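PDB 3RIQ: tailspike protein from Siphovirus 9NA, which probably recognises the lipopolysaccharide of Salmonella as a trimer of right-handed beta-helices and cleaves that polysaccharide receptor as an endorhamnosidase. Local coordinates for residues A[60-65]-A[82-87]; A[158-163]-A[180-185]; A[189-194]-A[205-210]. All blocks are in the same frame, centred on the assembly; numbering follows the deposited sequence.

Contact 1 of 3, residues A[60-65]-A[82-87]; sequences KAKFIG and SPHMHT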
loop_
_atom_site.group_PDB
_atom_site.type_symbol
_atom_site.label_atom_id
_atom_site.label_comp_id
_atom_site.label_asym_id
_atom_site.label_seq_id
_atom_site.Cartn_x
_atom_site.Cartn_y
_atom_site.Cartn_z
ATOM N N LYS A 60 11.723 -6.787 35.334
ATOM C CA LYS A 60 11.954 -5.384 35.714
ATOM C C LYS A 60 13.435 -5.125 35.940
ATOM O O LYS A 60 13.806 -4.185 36.660
ATOM C CB LYS A 60 11.131 -4.989 36.953
ATOM C CG LYS A 60 9.610 -5.057 36.715
ATOM C CD LYS A 60 8.783 -4.458 37.840
ATOM C CE LYS A 60 7.331 -4.428 37.485
ATOM N NZ LYS A 60 6.523 -3.611 38.463
ATOM N N ALA A 61 14.265 -5.941 35.303
ATOM C CA ALA A 61 15.723 -5.844 35.411
ATOM C C ALA A 61 16.311 -6.715 34.307
ATOM O O ALA A 61 15.540 -7.283 33.525
ATOM C CB ALA A 61 16.176 -6.301 36.806
ATOM N N LYS A 62 17.638 -6.806 34.198
ATOM C CA LYS A 62 18.279 -7.424 33.043
ATOM C C LYS A 62 18.887 -8.770 33.355
ATOM O O LYS A 62 19.292 -9.019 34.496
ATOM C CB LYS A 62 19.417 -6.516 32.547
ATOM C CG LYS A 62 18.944 -5.115 32.196
ATOM C CD LYS A 62 20.087 -4.307 31.637
ATOM C CE LYS A 62 19.608 -2.922 31.238
ATOM N NZ LYS A 62 19.198 -2.116 32.431
ATOM N N PHE A 63 18.973 -9.621 32.329
ATOM C CA PHE A 63 19.837 -10.808 32.362
ATOM C C PHE A 63 21.190 -10.458 31.728
ATOM O O PHE A 63 21.248 -10.140 30.523
ATOM C CB PHE A 63 19.196 -11.958 31.603
ATOM C CG PHE A 63 17.835 -12.348 32.126
ATOM C CD1 PHE A 63 17.674 -12.803 33.462
ATOM C CD2 PHE A 63 16.712 -12.234 31.316
ATOM C CE1 PHE A 63 16.394 -13.188 33.956
ATOM C CE2 PHE A 63 15.423 -12.585 31.805
ATOM C CZ PHE A 63 15.271 -13.073 33.126
ATOM N N ILE A 64 22.263 -10.537 32.519
ATOM C CA ILE A 64 23.577 -10.065 32.109
ATOM C C ILE A 64 24.566 -11.210 32.032
ATOM O O ILE A 64 24.716 -11.951 33.002
ATOM C CB ILE A 64 24.115 -9.010 33.112
ATOM C CG1 ILE A 64 23.150 -7.832 33.246
ATOM C CG2 ILE A 64 25.556 -8.539 32.727
ATOM C CD1 ILE A 64 23.436 -6.925 34.470
ATOM N N GLY A 65 25.233 -11.400 30.893
ATOM C CA GLY A 65 26.206 -12.488 30.788
ATOM C C GLY A 65 26.889 -12.459 29.448
ATOM O O GLY A 65 26.431 -11.782 28.540
ATOM N N SER A 82 8.814 -8.006 28.824
ATOM C CA SER A 82 9.946 -7.074 28.768
ATOM C C SER A 82 11.289 -7.622 29.257
ATOM O O SER A 82 11.997 -6.941 29.967
ATOM C CB SER A 82 9.639 -5.805 29.537
ATOM O OG SER A 82 8.442 -5.198 29.060
ATOM N N PRO A 83 11.697 -8.797 28.801
ATOM C CA PRO A 83 13.044 -9.218 29.162
ATOM C C PRO A 83 14.091 -8.373 28.457
ATOM O O PRO A 83 13.803 -7.724 27.457
ATOM C CB PRO A 83 13.104 -10.641 28.609
ATOM C CG PRO A 83 12.167 -10.603 27.423
ATOM C CD PRO A 83 11.056 -9.734 27.855
ATOM N N HIS A 84 15.296 -8.386 29.016
ATOM C CA HIS A 84 16.428 -7.641 28.456
ATOM C C HIS A 84 17.713 -8.455 28.573
ATOM O O HIS A 84 18.166 -8.714 29.674
ATOM C CB HIS A 84 16.592 -6.302 29.191
ATOM C CG HIS A 84 17.579 -5.366 28.554
ATOM N ND1 HIS A 84 17.297 -4.031 28.354
ATOM C CD2 HIS A 84 18.850 -5.550 28.103
ATOM C CE1 HIS A 84 18.347 -3.443 27.794
ATOM N NE2 HIS A 84 19.307 -4.338 27.652
ATOM N N MET A 85 18.271 -8.862 27.445
ATOM C CA MET A 85 19.532 -9.589 27.395
ATOM C C MET A 85 20.684 -8.614 27.187
ATOM O O MET A 85 20.759 -7.969 26.158
ATOM C CB MET A 85 19.519 -10.625 26.269
ATOM C CG MET A 85 18.422 -11.650 26.362
ATOM S SD MET A 85 18.242 -12.488 27.946
ATOM C CE MET A 85 19.891 -13.284 28.089
ATOM N N HIS A 86 21.578 -8.516 28.167
ATOM C CA HIS A 86 22.687 -7.565 28.132
ATOM C C HIS A 86 24.052 -8.276 28.225
ATOM O O HIS A 86 24.288 -9.055 29.129
ATOM C CB HIS A 86 22.518 -6.598 29.311
ATOM C CG HIS A 86 23.309 -5.315 29.203
ATOM N ND1 HIS A 86 24.691 -5.292 29.122
ATOM C CD2 HIS A 86 22.911 -4.015 29.243
ATOM C CE1 HIS A 86 25.103 -4.033 29.061
ATOM N NE2 HIS A 86 24.045 -3.239 29.151
ATOM N N THR A 87 24.947 -7.998 27.300
ATOM C CA THR A 87 26.298 -8.533 27.379
ATOM C C THR A 87 27.003 -8.200 28.717
ATOM O O THR A 87 26.737 -7.140 29.340
ATOM C CB THR A 87 27.139 -8.011 26.165
ATOM O OG1 THR A 87 28.384 -8.722 26.135
ATOM C CG2 THR A 87 27.402 -6.474 26.240
HETATM O O HOH W 1 15.259 -9.326 31.784
HETATM O O HOH W 2 13.659 -5.657 31.919
#
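Phe63 and Met85 sit side by side on neighbouring parallel strands, 63-65 and 84-87, whose axes approach to 4.8 Å with an angle of 23° between their N-to-C directions. Three backbone bonds zip them together in register: Phe63 N to His84 O, His86 N to Phe63 O at 2.9 Å and almost straight (176° at the hydrogen), and Gly65 N to His86 O. Before the strands pair, water takes over the ladder, donating to Ala61 O and accepting from His84 N at 2.9 Å.

The aliphatic part of Lys62 runs alongside His84, both side chains pointing the same way. Its CE stands 3.7 Å above the imidazole plane, over the ring centre, a CH-pi contact. CD, one carbon earlier, reaches His86 CD2 at 3.7 Å, and Lys62 thus packs on two histidines, His84 and His86, with one residue between them. Only at chi4 (67°) does the chain bend, taking NZ off the extended line. The His84 ring is fixed at both nitrogens, ND1 by Glu162 and NE2 by Thr164. His86 turns ND1 onto an in-plane lone pair of Thr87 O at 2.8 Å, which restrains its ring rotation.

Phe63 and Met85 occupy the face of the sheet away from Ile64 and His86. The methionine, bent at chi2, brings SD to 3.7 Å from Phe63 CD2, an oblique Met-aromatic contact, while Pro83 CB lies near the plane of the phenyl ring at its edge.

The pair belongs to successive turns of the right-handed beta-helix. Strand 40-41 flanks 63-65 on its other side, with Tyr40 touching Phe63, and strand 162-163 flanks 79-87; Tyr168 of strand 166-171 packs on Pro83 and Met85.

Contact 2 of 3, residues A[158-163]-A[180-185]; sequences FTHPEA and SPRNFI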
loop_
_atom_site.group_PDB
_atom_site.type_symbol
_atom_site.label_atom_id
_atom_site.label_comp_id
_atom_site.label_asym_id
_atom_site.label_seq_id
_atom_site.Cartn_x
_atom_site.Cartn_y
_atom_site.Cartn_z
ATOM N N PHE A 158 6.283 -13.351 23.974
ATOM C CA PHE A 158 7.242 -12.384 24.508
ATOM C C PHE A 158 6.726 -10.999 24.160
ATOM O O PHE A 158 6.481 -10.728 22.983
ATOM C CB PHE A 158 8.636 -12.578 23.851
ATOM C CG PHE A 158 9.490 -13.627 24.510
ATOM C CD1 PHE A 158 9.070 -14.959 24.575
ATOM C CD2 PHE A 158 10.745 -13.287 25.005
ATOM C CE1 PHE A 158 9.879 -15.951 25.228
ATOM C CE2 PHE A 158 11.563 -14.260 25.635
ATOM C CZ PHE A 158 11.119 -15.618 25.727
ATOM N N THR A 159 6.617 -10.119 25.137
ATOM C CA THR A 159 6.232 -8.751 24.865
ATOM C C THR A 159 7.346 -7.756 25.136
ATOM O O THR A 159 7.962 -7.749 26.172
ATOM C CB THR A 159 4.935 -8.340 25.600
ATOM O OG1 THR A 159 5.095 -8.367 27.034
ATOM C CG2 THR A 159 3.826 -9.286 25.205
ATOM N N HIS A 160 7.573 -6.908 24.152
ATOM C CA HIS A 160 8.560 -5.832 24.261
ATOM C C HIS A 160 9.944 -6.268 24.719
ATOM O O HIS A 160 10.550 -5.651 25.595
ATOM C CB HIS A 160 8.033 -4.693 25.150
ATOM C CG HIS A 160 6.641 -4.247 24.805
ATOM N ND1 HIS A 160 5.542 -4.502 25.609
ATOM C CD2 HIS A 160 6.180 -3.537 23.749
ATOM C CE1 HIS A 160 4.461 -3.972 25.055
ATOM N NE2 HIS A 160 4.822 -3.386 23.920
ATOM N N PRO A 161 10.480 -7.332 24.127
ATOM C CA PRO A 161 11.837 -7.713 24.513
ATOM C C PRO A 161 12.881 -6.707 24.097
ATOM O O PRO A 161 12.768 -6.108 23.040
ATOM C CB PRO A 161 12.043 -9.034 23.787
ATOM C CG PRO A 161 11.201 -8.890 22.503
ATOM C CD PRO A 161 9.951 -8.176 23.038
ATOM N N GLU A 162 13.924 -6.608 24.903
ATOM C CA GLU A 162 15.038 -5.672 24.673
ATOM C C GLU A 162 16.369 -6.414 24.638
ATOM O O GLU A 162 16.445 -7.599 25.021
ATOM C CB GLU A 162 15.097 -4.651 25.825
ATOM C CG GLU A 162 13.775 -3.958 26.112
ATOM C CD GLU A 162 13.886 -2.793 27.087
ATOM O OE1 GLU A 162 14.940 -2.606 27.752
ATOM O OE2 GLU A 162 12.907 -2.034 27.201
ATOM N N ALA A 163 17.432 -5.730 24.228
ATOM C CA ALA A 163 18.777 -6.337 24.259
ATOM C C ALA A 163 19.843 -5.257 24.145
ATOM O O ALA A 163 19.641 -4.253 23.462
ATOM C CB ALA A 163 18.947 -7.306 23.084
ATOM N N SER A 180 6.763 -6.518 19.313
ATOM C CA SER A 180 7.419 -5.228 19.524
ATOM C C SER A 180 8.791 -5.266 20.224
ATOM O O SER A 180 8.989 -4.592 21.247
ATOM C CB SER A 180 6.469 -4.273 20.259
ATOM O OG SER A 180 7.097 -3.022 20.414
ATOM N N PRO A 181 9.761 -6.013 19.652
ATOM C CA PRO A 181 11.130 -5.813 20.153
ATOM C C PRO A 181 11.462 -4.311 20.125
ATOM O O PRO A 181 11.075 -3.592 19.181
ATOM C CB PRO A 181 11.997 -6.572 19.126
ATOM C CG PRO A 181 11.114 -6.681 17.861
ATOM C CD PRO A 181 9.706 -6.827 18.416
ATOM N N ARG A 182 12.189 -3.840 21.138
ATOM C CA ARG A 182 12.496 -2.405 21.228
ATOM C C ARG A 182 13.649 -2.195 22.184
ATOM O O ARG A 182 13.954 -3.112 22.954
ATOM C CB ARG A 182 11.260 -1.651 21.718
ATOM C CG ARG A 182 10.679 -2.137 23.068
ATOM C CD ARG A 182 9.306 -1.448 23.349
ATOM N NE ARG A 182 9.446 -0.019 23.584
ATOM C CZ ARG A 182 9.714 0.519 24.775
ATOM N NH1 ARG A 182 9.940 -0.270 25.844
ATOM N NH2 ARG A 182 9.839 1.845 24.892
ATOM N N ASN A 183 14.310 -1.030 22.116
ATOM C CA ASN A 183 15.589 -0.883 22.815
ATOM C C ASN A 183 16.468 -2.122 22.586
ATOM O O ASN A 183 16.975 -2.740 23.546
ATOM C CB ASN A 183 15.354 -0.660 24.307
ATOM C CG ASN A 183 14.438 0.510 24.578
ATOM O OD1 ASN A 183 14.662 1.606 24.074
ATOM N ND2 ASN A 183 13.402 0.290 25.411
ATOM N N PHE A 184 16.582 -2.506 21.315
ATOM C CA PHE A 184 17.086 -3.831 20.939
ATOM C C PHE A 184 18.321 -3.695 20.043
ATOM O O PHE A 184 18.211 -3.459 18.831
ATOM C CB PHE A 184 15.952 -4.602 20.257
ATOM C CG PHE A 184 16.165 -6.091 20.137
ATOM C CD1 PHE A 184 15.232 -6.975 20.676
ATOM C CD2 PHE A 184 17.302 -6.622 19.499
ATOM C CE1 PHE A 184 15.398 -8.379 20.542
ATOM C CE2 PHE A 184 17.496 -8.018 19.383
ATOM C CZ PHE A 184 16.546 -8.906 19.886
ATOM N N ILE A 185 19.500 -3.809 20.660
ATOM C CA ILE A 185 20.777 -3.805 19.942
ATOM C C ILE A 185 21.214 -5.269 19.908
ATOM O O ILE A 185 21.566 -5.854 20.974
ATOM C CB ILE A 185 21.795 -2.924 20.656
ATOM C CG1 ILE A 185 21.243 -1.497 20.802
ATOM C CG2 ILE A 185 23.134 -2.963 19.921
ATOM C CD1 ILE A 185 21.894 -0.709 21.878
HETATM O O HOH W 3 10.467 -3.000 26.617
#
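The Phe184 ring has Ala163 CB 3.9 Å above its plane, over the centre and 11° off the normal, while Pro161 O sits at its edge, 3.5 Å from CD1. Both side chains leave on the same face of the sheet, and CG of Phe184 lies anti to the backbone N (chi1 -164°). The guanidinium of Arg182 is flanked by Asn183 ND2 on one face, offset toward the rim, and by a water at its edge, in plane; the His160 ring plane stands at 90° to it, and Arg182 CD approaches that imidazole obliquely, nearest CD2. At the edge of the His160 ring lies Ser180 OG, 3.5 Å from CD2.

These residues join consecutive coils of the parallel beta-helix. Its rung-to-rung bonding runs through Arg182 N to Pro161 O, Ala163 N to Asn183 O and Ile185 N to Ala163 O, the last 2.8 Å long. Pro161 and Pro181 lie side by side, CG against CB.

Glu162 gathers the polar groups. Asn183 ND2 donates to OE2 at 3.0 Å, approaching from above the carboxylate plane, and the water bridges OE2, His160 O and Arg182 NH1. The direct salt bridge from OE2 to Arg182 NH1 is long, 3.7 Å, with the oxygen well out of the guanidinium plane, so it is a matter of charge alone. OE1 is taken by His84, and Asn155 of the second subunit bonds both OE2 and Arg182 NH1, while Glu179 of that subunit holds His160 NE2.

Contact 3 of 3, residues A[189-194]-A[205-210]; sequences SGITFE and NKVVGG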
loop_
_atom_site.group_PDB
_atom_site.type_symbol
_atom_site.label_atom_id
_atom_site.label_comp_id
_atom_site.label_asym_id
_atom_site.label_seq_id
_atom_site.Cartn_x
_atom_site.Cartn_y
_atom_site.Cartn_z
ATOM N N SER A 189 21.961 -12.744 14.913
ATOM C CA SER A 189 20.607 -12.439 14.441
ATOM C C SER A 189 19.759 -12.041 15.657
ATOM O O SER A 189 19.935 -12.582 16.738
ATOM C CB SER A 189 20.017 -13.622 13.693
ATOM O OG SER A 189 20.648 -13.783 12.439
ATOM N N GLY A 190 18.854 -11.079 15.493
ATOM C CA GLY A 190 18.093 -10.596 16.674
ATOM C C GLY A 190 17.164 -11.648 17.274
ATOM O O GLY A 190 17.258 -11.977 18.477
ATOM N N ILE A 191 16.281 -12.190 16.436
ATOM C CA ILE A 191 15.388 -13.258 16.853
ATOM C C ILE A 191 15.557 -14.389 15.874
ATOM O O ILE A 191 15.425 -14.167 14.653
ATOM C CB ILE A 191 13.901 -12.808 16.797
ATOM C CG1 ILE A 191 13.630 -11.567 17.673
ATOM C CG2 ILE A 191 12.981 -13.996 17.171
ATOM C CD1 ILE A 191 13.761 -11.745 19.054
ATOM N N THR A 192 15.804 -15.598 16.363
ATOM C CA THR A 192 15.978 -16.747 15.470
ATOM C C THR A 192 15.031 -17.861 15.850
ATOM O O THR A 192 14.948 -18.221 17.026
ATOM C CB THR A 192 17.428 -17.321 15.574
ATOM O OG1 THR A 192 18.390 -16.324 15.255
ATOM C CG2 THR A 192 17.622 -18.554 14.662
ATOM N N PHE A 193 14.348 -18.439 14.857
ATOM C CA PHE A 193 13.514 -19.631 15.082
ATOM C C PHE A 193 14.239 -20.807 14.446
ATOM O O PHE A 193 14.271 -20.951 13.202
ATOM C CB PHE A 193 12.103 -19.439 14.525
ATOM C CG PHE A 193 11.413 -18.234 15.077
ATOM C CD1 PHE A 193 10.993 -18.226 16.415
ATOM C CD2 PHE A 193 11.191 -17.100 14.273
ATOM C CE1 PHE A 193 10.354 -17.120 16.969
ATOM C CE2 PHE A 193 10.520 -15.977 14.821
ATOM C CZ PHE A 193 10.109 -16.000 16.163
ATOM N N GLU A 194 14.907 -21.606 15.293
ATOM C CA GLU A 194 15.833 -22.652 14.838
ATOM C C GLU A 194 15.176 -24.021 14.967
ATOM O O GLU A 194 15.079 -24.541 16.088
ATOM C CB GLU A 194 17.082 -22.589 15.724
ATOM C CG GLU A 194 18.155 -23.601 15.384
ATOM C CD GLU A 194 19.243 -23.617 16.429
ATOM O OE1 GLU A 194 18.950 -23.633 17.608
ATOM O OE2 GLU A 194 20.421 -23.611 16.081
ATOM N N ASN A 205 5.583 -19.296 14.312
ATOM C CA ASN A 205 6.601 -18.479 14.958
ATOM C C ASN A 205 6.646 -17.156 14.213
ATOM O O ASN A 205 6.807 -17.110 12.961
ATOM C CB ASN A 205 7.949 -19.166 14.887
ATOM C CG ASN A 205 7.980 -20.434 15.715
ATOM O OD1 ASN A 205 7.431 -20.469 16.836
ATOM N ND2 ASN A 205 8.706 -21.441 15.218
ATOM N N LYS A 206 6.443 -16.074 14.941
ATOM C CA LYS A 206 6.267 -14.756 14.305
ATOM C C LYS A 206 6.810 -13.606 15.148
ATOM O O LYS A 206 6.811 -13.689 16.400
ATOM C CB LYS A 206 4.799 -14.535 13.949
ATOM C CG LYS A 206 3.865 -14.313 15.052
ATOM C CD LYS A 206 2.435 -14.243 14.495
ATOM C CE LYS A 206 2.090 -15.572 13.806
ATOM N NZ LYS A 206 0.739 -15.636 13.271
ATOM N N VAL A 207 7.256 -12.552 14.479
ATOM C CA VAL A 207 7.587 -11.286 15.131
ATOM C C VAL A 207 6.611 -10.253 14.581
ATOM O O VAL A 207 6.425 -10.159 13.346
ATOM C CB VAL A 207 9.044 -10.886 14.800
ATOM C CG1 VAL A 207 9.441 -9.507 15.425
ATOM C CG2 VAL A 207 10.024 -12.018 15.278
ATOM N N VAL A 208 6.022 -9.437 15.464
ATOM C CA VAL A 208 5.082 -8.370 15.041
ATOM C C VAL A 208 5.416 -7.085 15.770
ATOM O O VAL A 208 5.332 -7.052 17.002
ATOM C CB VAL A 208 3.607 -8.773 15.386
ATOM C CG1 VAL A 208 2.630 -7.654 14.967
ATOM C CG2 VAL A 208 3.251 -10.130 14.743
ATOM N N GLY A 209 5.758 -6.023 15.019
ATOM C CA GLY A 209 6.008 -4.723 15.664
ATOM C C GLY A 209 7.468 -4.489 15.943
ATOM O O GLY A 209 8.271 -5.442 15.913
ATOM N N GLY A 210 7.810 -3.225 16.262
ATOM C CA GLY A 210 9.102 -2.907 16.856
ATOM C C GLY A 210 10.252 -2.654 15.905
ATOM O O GLY A 210 10.069 -2.393 14.701
#
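Phe193 and Asn205 belong to backbones that stay well apart, their CA atoms 7.0 Å from each other and those of Ile191 and Val207 8.2 Å, and no hydrogen bond joins the two segments. This is packing across the interior of the right-handed beta-helix: the chain turns a corner at 189-191, and the segments send Ile191, Phe193, Asn205 and Val207 toward each other from different walls.

The Phe193 ring carries most of the contact. Asn205 CB stands 3.5 Å above the ring plane, over the centre, a CH-pi contact 13° off the normal. The two side chains slide past each other in opposite directions, and the amide plane lies only 11° from that of the ring. The buried amide is held at both ends, OD1 by Ile176 N and ND2 by Asn225 OD1 and Cys173 O, which holds it in its near-parallel orientation to the ring. Phe222 meets the Phe193 ring at about 40°.

Val207 CG2, placed anti to its own carbonyl carbon, serves two partners: it touches the edge of the Phe193 ring at CE2 and, also at 4.0 Å, Ile191 CG2.

From the N terminus, the three contacts close in series, none enclosing or crossing another: contact 1 spans a 16-residue connection, contact 2 another of 16, and contact 3 a shorter one of 10. Contacts 1 and 2 join one coil to the next, whereas contact 3 bridges the interior between walls. Contacts 1 and 2, their centres 10 Å apart, meet where Pro83 O probably accepts from Glu162 N and Ser82 N probably donates to Thr159 O. Contact 2 continues into contact 3 along strand 184-194, and Ser180 N probably bonds Val208 O. Contacts 1 and 3 do not touch, their nearest atoms being about 8 Å apart.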